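Local coordinates for protein A52 (PDB 2VVW) that adopts a Bcl-2-like fold and suppresses host innate immunity, binding IRAK2 to inhibit NF-kappa-B signalling and TRAF6 to activate p38, at residues 6-11 / 29-34. Numbering follows the deposited sequence.
Sequences KPDYLE and FMYRGL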
ATOM      1  N   LYS A   6     -13.607  -1.309  -2.832  1.00 43.86           N
ATOM      2  CA  LYS A   6     -13.331  -2.728  -2.592  1.00 40.74           C
ATOM      3  C   LYS A   6     -12.992  -2.917  -1.117  1.00 36.20           C
ATOM      4  O   LYS A   6     -12.565  -1.967  -0.473  1.00 35.29           O
ATOM      5  CB  LYS A   6     -12.137  -3.170  -3.439  1.00 40.04           C
ATOM      6  CG  LYS A   6     -12.183  -2.783  -4.923  1.00 42.97           C
ATOM      7  CD  LYS A   6     -10.771  -2.449  -5.469  1.00 42.45           C
ATOM      8  CE  LYS A   6     -10.546  -3.014  -6.876  1.00 46.10           C
ATOM      9  NZ  LYS A   6     -10.371  -4.517  -6.891  1.00 39.17           N
ATOM     10  N   PRO A   7     -13.165  -4.137  -0.572  1.00 33.15           N
ATOM     11  CA  PRO A   7     -12.769  -4.325   0.828  1.00 31.10           C
ATOM     12  C   PRO A   7     -11.251  -4.276   1.019  1.00 27.54           C
ATOM     13  O   PRO A   7     -10.482  -4.362   0.048  1.00 27.01           O
ATOM     14  CB  PRO A   7     -13.283  -5.740   1.155  1.00 32.95           C
ATOM     15  CG  PRO A   7     -13.275  -6.438  -0.167  1.00 31.91           C
ATOM     16  CD  PRO A   7     -13.676  -5.386  -1.166  1.00 32.74           C
ATOM     17  N   ASP A   8     -10.817  -4.144   2.262  1.00 25.25           N
ATOM     18  CA  ASP A   8      -9.409  -4.305   2.572  1.00 22.81           C
ATOM     19  C   ASP A   8      -9.159  -5.787   2.791  1.00 22.06           C
ATOM     20  O   ASP A   8     -10.007  -6.454   3.379  1.00 22.26           O
ATOM     21  CB  ASP A   8      -9.055  -3.541   3.830  1.00 23.97           C
ATOM     22  CG  ASP A   8      -7.585  -3.562   4.095  1.00 24.01           C
ATOM     23  OD1 ASP A   8      -6.865  -2.761   3.449  1.00 24.82           O
ATOM     24  OD2 ASP A   8      -7.142  -4.403   4.911  1.00 21.89           O
ATOM     25  N   TYR A   9      -8.019  -6.304   2.336  1.00 20.86           N
ATOM     26  CA  TYR A   9      -7.763  -7.755   2.372  1.00 20.01           C
ATOM     27  C   TYR A   9      -6.921  -8.251   3.553  1.00 20.22           C
ATOM     28  O   TYR A   9      -6.826  -9.446   3.766  1.00 23.22           O
ATOM     29  CB  TYR A   9      -7.229  -8.243   1.014  1.00 19.06           C
ATOM     30  CG  TYR A   9      -8.293  -8.092  -0.065  1.00 20.02           C
ATOM     31  CD1 TYR A   9      -9.475  -8.846  -0.014  1.00 19.35           C
ATOM     32  CD2 TYR A   9      -8.155  -7.171  -1.096  1.00 19.49           C
ATOM     33  CE1 TYR A   9     -10.479  -8.699  -0.971  1.00 18.09           C
ATOM     34  CE2 TYR A   9      -9.156  -7.009  -2.066  1.00 20.93           C
ATOM     35  CZ  TYR A   9     -10.318  -7.788  -2.000  1.00 22.55           C
ATOM     36  OH  TYR A   9     -11.325  -7.625  -2.935  1.00 20.08           O
ATOM     37  N   LEU A  10      -6.373  -7.355   4.356  1.00 19.49           N
ATOM     38  CA  LEU A  10      -5.473  -7.769   5.442  1.00 20.29           C
ATOM     39  C   LEU A  10      -6.112  -8.784   6.384  1.00 20.80           C
ATOM     40  O   LEU A  10      -5.514  -9.823   6.681  1.00 21.46           O
ATOM     41  CB  LEU A  10      -5.010  -6.563   6.240  1.00 20.47           C
ATOM     42  CG  LEU A  10      -3.972  -6.806   7.340  1.00 21.19           C
ATOM     43  CD1 LEU A  10      -2.783  -7.625   6.856  1.00 19.89           C
ATOM     44  CD2 LEU A  10      -3.532  -5.466   7.885  1.00 22.37           C
ATOM     45  N   GLU A  11      -7.331  -8.491   6.829  1.00 21.83           N
ATOM     46  CA  GLU A  11      -8.052  -9.367   7.762  1.00 24.84           C
ATOM     47  C   GLU A  11      -9.286 -10.044   7.128  1.00 23.45           C
ATOM     48  O   GLU A  11     -10.147 -10.558   7.822  1.00 24.76           O
ATOM     49  CB  GLU A  11      -8.443  -8.564   8.996  1.00 25.75           C
ATOM     50  CG  GLU A  11      -7.244  -8.029   9.756  1.00 30.12           C
ATOM     51  CD  GLU A  11      -7.611  -7.091  10.899  1.00 31.91           C
ATOM     52  OE1 GLU A  11      -8.743  -6.571  10.926  1.00 42.28           O
ATOM     53  OE2 GLU A  11      -6.755  -6.866  11.776  1.00 42.27           O
ATOM     54  N   PHE A  29       1.292  -8.285  -1.047  1.00 18.67           N
ATOM     55  CA  PHE A  29       2.679  -7.843  -1.124  1.00 19.51           C
ATOM     56  C   PHE A  29       2.940  -6.508  -0.441  1.00 19.31           C
ATOM     57  O   PHE A  29       3.979  -6.342   0.199  1.00 20.28           O
ATOM     58  CB  PHE A  29       3.179  -7.869  -2.566  1.00 18.67           C
ATOM     59  CG  PHE A  29       3.296  -9.260  -3.117  1.00 20.88           C
ATOM     60  CD1 PHE A  29       4.116 -10.194  -2.513  1.00 22.61           C
ATOM     61  CD2 PHE A  29       2.583  -9.645  -4.226  1.00 20.04           C
ATOM     62  CE1 PHE A  29       4.221 -11.478  -3.020  1.00 23.01           C
ATOM     63  CE2 PHE A  29       2.684 -10.930  -4.725  1.00 22.30           C
ATOM     64  CZ  PHE A  29       3.492 -11.839  -4.126  1.00 20.42           C
ATOM     65  N   MET A  30       1.973  -5.596  -0.499  1.00 18.75           N
ATOM     66  CA  MET A  30       2.092  -4.317   0.196  1.00 17.51           C
ATOM     67  C   MET A  30       2.173  -4.559   1.690  1.00 18.04           C
ATOM     68  O   MET A  30       3.090  -4.093   2.338  1.00 17.96           O
ATOM     69  CB  MET A  30       0.885  -3.438  -0.120  1.00 17.99           C
ATOM     70  CG  MET A  30       0.783  -2.151   0.648  1.00 20.39           C
ATOM     71  SD  MET A  30      -0.801  -1.357   0.326  1.00 22.17           S
ATOM     72  CE  MET A  30      -1.933  -2.372   1.320  1.00 21.62           C
ATOM     73  N   TYR A  31       1.223  -5.316   2.223  1.00 18.24           N
ATOM     74  CA  TYR A  31       1.158  -5.492   3.677  1.00 18.81           C
ATOM     75  C   TYR A  31       2.310  -6.351   4.225  1.00 20.53           C
ATOM     76  O   TYR A  31       2.884  -6.041   5.289  1.00 20.51           O
ATOM     77  CB  TYR A  31      -0.193  -6.074   4.090  1.00 19.29           C
ATOM     78  CG  TYR A  31      -1.334  -5.077   4.144  1.00 20.87           C
ATOM     79  CD1 TYR A  31      -1.296  -3.993   5.022  1.00 20.46           C
ATOM     80  CD2 TYR A  31      -2.477  -5.230   3.337  1.00 17.91           C
ATOM     81  CE1 TYR A  31      -2.332  -3.064   5.091  1.00 21.60           C
ATOM     82  CE2 TYR A  31      -3.548  -4.298   3.416  1.00 18.12           C
ATOM     83  CZ  TYR A  31      -3.456  -3.221   4.278  1.00 20.74           C
ATOM     84  OH  TYR A  31      -4.488  -2.321   4.387  1.00 22.19           O
ATOM     85  N   ARG A  32       2.631  -7.441   3.530  1.00 20.49           N
ATOM     86  CA  ARG A  32       3.739  -8.288   3.939  1.00 19.81           C
ATOM     87  C   ARG A  32       5.073  -7.550   3.754  1.00 20.45           C
ATOM     88  O   ARG A  32       5.941  -7.568   4.637  1.00 19.32           O
ATOM     89  CB  ARG A  32       3.737  -9.603   3.169  1.00 20.43           C
ATOM     90  CG  ARG A  32       4.846 -10.550   3.605  1.00 21.48           C
ATOM     91  CD  ARG A  32       4.587 -11.981   3.154  1.00 20.45           C
ATOM     92  NE  ARG A  32       5.748 -12.828   3.426  1.00 20.77           N
ATOM     93  CZ  ARG A  32       5.727 -14.156   3.452  1.00 25.04           C
ATOM     94  NH1 ARG A  32       4.606 -14.815   3.242  1.00 24.33           N
ATOM     95  NH2 ARG A  32       6.842 -14.825   3.716  1.00 25.89           N
ATOM     96  N   GLY A  33       5.224  -6.875   2.630  1.00 18.16           N
ATOM     97  CA  GLY A  33       6.431  -6.091   2.366  1.00 20.68           C
ATOM     98  C   GLY A  33       6.691  -4.898   3.282  1.00 21.72           C
ATOM     99  O   GLY A  33       7.854  -4.512   3.468  1.00 22.60           O
ATOM    100  N   LEU A  34       5.629  -4.305   3.850  1.00 22.37           N
ATOM    101  CA  LEU A  34       5.770  -3.120   4.692  1.00 22.19           C
ATOM    102  C   LEU A  34       5.612  -3.423   6.175  1.00 23.98           C
ATOM    103  O   LEU A  34       6.359  -2.869   6.978  1.00 25.44           O
ATOM    104  CB  LEU A  34       4.808  -1.990   4.259  1.00 21.53           C
ATOM    105  CG  LEU A  34       4.974  -1.449   2.827  1.00 20.12           C
ATOM    106  CD1 LEU A  34       3.991  -0.246   2.553  1.00 18.46           C
ATOM    107  CD2 LEU A  34       6.410  -1.069   2.459  1.00 21.37           C
TER
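An Asx turn in the N-terminal loop of this Bcl-2-like fold receives the phenol of Y31 from helix 21-35 at the interface with the second subunit, D8 and L10 closing on the ring. The phenol Y31 OH donates to D8 OD1 at 2.6 Å, meeting the oxygen on its syn side, 18° out of the carboxylate plane. OD1 lies in the plane of the Y31 ring, whereas the carboxylate as a whole stands steeply across it, the two planes 78° apart. With CG anti to the backbone N (chi1 -174°), D8 extends its carboxylate toward the phenol. The other oxygen serves the turn: L10 N donates to D8 OD2 at 3.1 Å, from above the carboxylate plane. L10 then covers one face of the ring. Its CD2 makes a CH-pi contact 4.1 Å from the Y31 ring centroid, while L10 CD1 sits 4.0 Å from Y31 CG. M30 CE, from the same helix, lies over the opposite face, toward the rim. Across the dimer, K123 of the second subunit forms a salt bridge with D8 OD1, and W122 NE1 of that subunit hydrogen-bonds to Y31 OH. One carboxylate thus serves both loop and interface: OD2 shapes the turn, and OD1 accepts the phenol hydrogen bond beside K123 of the second subunit, which probably offsets the charge of two neighbouring carboxylates, D8 and E27.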